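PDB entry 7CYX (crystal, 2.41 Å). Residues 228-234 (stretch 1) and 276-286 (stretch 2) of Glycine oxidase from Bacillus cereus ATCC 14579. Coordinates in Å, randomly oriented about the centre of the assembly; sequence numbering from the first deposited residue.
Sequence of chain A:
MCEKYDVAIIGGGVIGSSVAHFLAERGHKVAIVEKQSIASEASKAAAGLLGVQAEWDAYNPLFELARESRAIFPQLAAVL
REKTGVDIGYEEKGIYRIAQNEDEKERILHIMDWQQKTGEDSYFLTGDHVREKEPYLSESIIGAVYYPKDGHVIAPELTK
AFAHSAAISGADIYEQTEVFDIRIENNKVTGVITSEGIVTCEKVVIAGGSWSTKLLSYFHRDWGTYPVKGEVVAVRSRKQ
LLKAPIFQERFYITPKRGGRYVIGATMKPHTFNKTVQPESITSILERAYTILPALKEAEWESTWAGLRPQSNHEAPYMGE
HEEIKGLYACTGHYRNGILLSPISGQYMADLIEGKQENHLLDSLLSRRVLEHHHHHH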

# COMPACT_ATOMS: atom_id res chain seq x y z
N VAL A 228 13.62 -14.55 -18.61
CA VAL A 228 12.50 -15.26 -19.16
C VAL A 228 11.28 -14.35 -19.02
O VAL A 228 10.76 -14.16 -17.93
CB VAL A 228 12.34 -16.65 -18.52
CG1 VAL A 228 11.13 -17.38 -19.06
CG2 VAL A 228 13.61 -17.49 -18.71
N LYS A 229 10.90 -13.74 -20.15
CA LYS A 229 9.92 -12.68 -20.15
C LYS A 229 8.58 -13.30 -19.76
O LYS A 229 8.29 -14.40 -20.15
CB LYS A 229 9.88 -11.98 -21.52
CG LYS A 229 8.57 -11.31 -21.88
CD LYS A 229 8.61 -10.65 -23.24
CE LYS A 229 7.41 -9.77 -23.53
NZ LYS A 229 7.47 -9.16 -24.88
N GLY A 230 7.80 -12.58 -18.94
CA GLY A 230 6.44 -13.01 -18.61
C GLY A 230 5.50 -11.83 -18.65
O GLY A 230 5.84 -10.77 -18.11
N GLU A 231 4.35 -12.01 -19.33
CA GLU A 231 3.36 -10.99 -19.53
C GLU A 231 2.19 -11.30 -18.61
O GLU A 231 1.82 -12.47 -18.51
CB GLU A 231 2.86 -10.96 -20.97
CG GLU A 231 3.81 -10.31 -21.95
CD GLU A 231 3.81 -10.92 -23.33
OE1 GLU A 231 4.04 -12.15 -23.42
OE2 GLU A 231 3.56 -10.17 -24.31
N VAL A 232 1.65 -10.26 -17.96
CA VAL A 232 0.54 -10.42 -17.06
C VAL A 232 -0.47 -9.28 -17.23
O VAL A 232 -0.15 -8.19 -17.71
CB VAL A 232 0.99 -10.63 -15.60
CG1 VAL A 232 2.50 -10.62 -15.43
CG2 VAL A 232 0.32 -9.68 -14.63
N VAL A 233 -1.72 -9.59 -16.86
CA VAL A 233 -2.88 -8.73 -16.99
C VAL A 233 -3.48 -8.53 -15.60
O VAL A 233 -3.40 -9.42 -14.76
CB VAL A 233 -3.89 -9.37 -17.96
CG1 VAL A 233 -5.31 -8.93 -17.69
CG2 VAL A 233 -3.51 -9.12 -19.41
N ALA A 234 -4.09 -7.37 -15.37
CA ALA A 234 -4.75 -7.06 -14.10
C ALA A 234 -6.13 -6.47 -14.37
O ALA A 234 -6.28 -5.61 -15.24
CB ALA A 234 -3.91 -6.09 -13.29
N VAL A 276 4.12 -5.86 -24.40
CA VAL A 276 3.14 -6.90 -24.28
C VAL A 276 2.48 -7.08 -25.65
O VAL A 276 1.91 -6.15 -26.20
CB VAL A 276 2.09 -6.54 -23.20
CG1 VAL A 276 0.98 -7.57 -23.10
CG2 VAL A 276 2.73 -6.30 -21.84
N GLN A 277 2.53 -8.31 -26.18
CA GLN A 277 1.93 -8.63 -27.47
C GLN A 277 0.45 -8.87 -27.26
O GLN A 277 0.05 -9.46 -26.26
CB GLN A 277 2.60 -9.84 -28.11
CG GLN A 277 3.91 -9.50 -28.79
CD GLN A 277 4.86 -8.80 -27.86
OE1 GLN A 277 5.47 -9.42 -27.01
NE2 GLN A 277 5.01 -7.50 -28.05
N PRO A 278 -0.42 -8.37 -28.16
CA PRO A 278 -1.84 -8.67 -28.10
C PRO A 278 -2.19 -10.14 -27.86
O PRO A 278 -3.03 -10.43 -27.01
CB PRO A 278 -2.29 -8.20 -29.49
CG PRO A 278 -1.48 -6.95 -29.70
CD PRO A 278 -0.11 -7.37 -29.21
N GLU A 279 -1.57 -11.04 -28.63
CA GLU A 279 -1.82 -12.48 -28.61
C GLU A 279 -1.70 -13.01 -27.18
O GLU A 279 -2.48 -13.85 -26.78
CB GLU A 279 -0.83 -13.18 -29.56
CG GLU A 279 -0.77 -14.70 -29.45
CD GLU A 279 0.00 -15.37 -30.60
OE1 GLU A 279 -0.65 -16.08 -31.39
OE2 GLU A 279 1.25 -15.18 -30.71
N SER A 280 -0.69 -12.53 -26.44
CA SER A 280 -0.48 -12.88 -25.04
C SER A 280 -1.67 -12.39 -24.21
O SER A 280 -2.21 -13.13 -23.39
CB SER A 280 0.80 -12.29 -24.53
OG SER A 280 1.92 -12.92 -25.12
N ILE A 281 -2.09 -11.13 -24.44
CA ILE A 281 -3.23 -10.58 -23.71
C ILE A 281 -4.46 -11.48 -23.94
O ILE A 281 -5.18 -11.78 -22.99
CB ILE A 281 -3.54 -9.12 -24.11
CG1 ILE A 281 -2.63 -8.11 -23.40
CG2 ILE A 281 -4.99 -8.80 -23.86
CD1 ILE A 281 -2.85 -6.67 -23.81
N THR A 282 -4.69 -11.85 -25.21
CA THR A 282 -5.87 -12.62 -25.66
C THR A 282 -5.81 -14.05 -25.12
O THR A 282 -6.81 -14.62 -24.71
CB THR A 282 -5.93 -12.76 -27.18
OG1 THR A 282 -5.83 -11.48 -27.79
CG2 THR A 282 -7.18 -13.46 -27.65
N SER A 283 -4.62 -14.64 -25.23
CA SER A 283 -4.38 -15.98 -24.78
C SER A 283 -4.62 -16.06 -23.26
O SER A 283 -5.30 -16.98 -22.76
CB SER A 283 -3.00 -16.42 -25.19
OG SER A 283 -2.75 -17.75 -24.79
N ILE A 284 -4.12 -15.06 -22.52
CA ILE A 284 -4.19 -15.08 -21.06
C ILE A 284 -5.64 -14.95 -20.61
O ILE A 284 -6.09 -15.67 -19.71
CB ILE A 284 -3.36 -13.97 -20.43
CG1 ILE A 284 -1.87 -14.29 -20.51
CG2 ILE A 284 -3.82 -13.71 -19.00
CD1 ILE A 284 -0.98 -13.10 -20.19
N LEU A 285 -6.35 -14.00 -21.21
CA LEU A 285 -7.69 -13.71 -20.79
C LEU A 285 -8.64 -14.87 -21.16
O LEU A 285 -9.53 -15.22 -20.38
CB LEU A 285 -8.14 -12.37 -21.37
CG LEU A 285 -7.84 -11.13 -20.51
CD1 LEU A 285 -8.21 -9.85 -21.24
CD2 LEU A 285 -8.56 -11.19 -19.18
N GLU A 286 -8.46 -15.49 -22.33
CA GLU A 286 -9.35 -16.56 -22.75
C GLU A 286 -9.20 -17.75 -21.79
O GLU A 286 -10.17 -18.47 -21.50
CB GLU A 286 -9.08 -16.97 -24.20
CG GLU A 286 -9.53 -15.94 -25.23
CD GLU A 286 -11.01 -15.94 -25.61
OE1 GLU A 286 -11.80 -16.72 -25.01
OE2 GLU A 286 -11.36 -15.14 -26.52

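How does a strand present a surface to a helix lying across it? Alternation does the work: Lys229, Glu231 and Val233 point their CA-to-CB bonds toward stretch 2, while Val232 between the last two points away. The helix axis crosses the strand at -59°, with a closest approach of 8.6 Å, and the two stretches together bury 419 Å².

What fills the space near the start of the helix? The carboxylate of Glu231, a buried side chain and the most extensively covered residue of the contact, reaches the turn where the helix begins. Glu231 OE2 accepts a hydrogen bond from Gln277 N at 2.8 Å, and Glu231 OE1 accepts another from Ser280 OG, also at 2.8 Å. A long acidic side chain suits this place because it spans the gap and brings two acceptors to donors one helical turn apart. Small Ser280 points toward the strand and offers its hydroxyl without bulk. Glu231 OE2 also lies 3.3 Å from Val276 CA, so the carboxylate is packed as well as bonded.

Why does Gln277 bend back toward the strand? Its CA-to-CB bond runs sideways, but chi1 of -80° and chi2 of 55° fold the chain so that its end comes nearer. There Gln277 OE1 accepts a hydrogen bond from Lys229 NZ at 2.9 Å, delivered by a lysine extended through four t rotamers.

Where do the apolar bumps fit? Val233 is the knob, set among Ile281, Ile284 and Leu285. Val233 CG2 lies 4.2 Å from Ile281 CG1, Val233 CG1 4.2 Å from Leu285 CD2, and Val233 CB 4.5 Å from Ile284 CG2. The branched valine can thus touch several neighbours at once. The other branch of Ile284 reaches the strand backbone, placing CD1 3.3 Å from Glu231 O, a close packing contact.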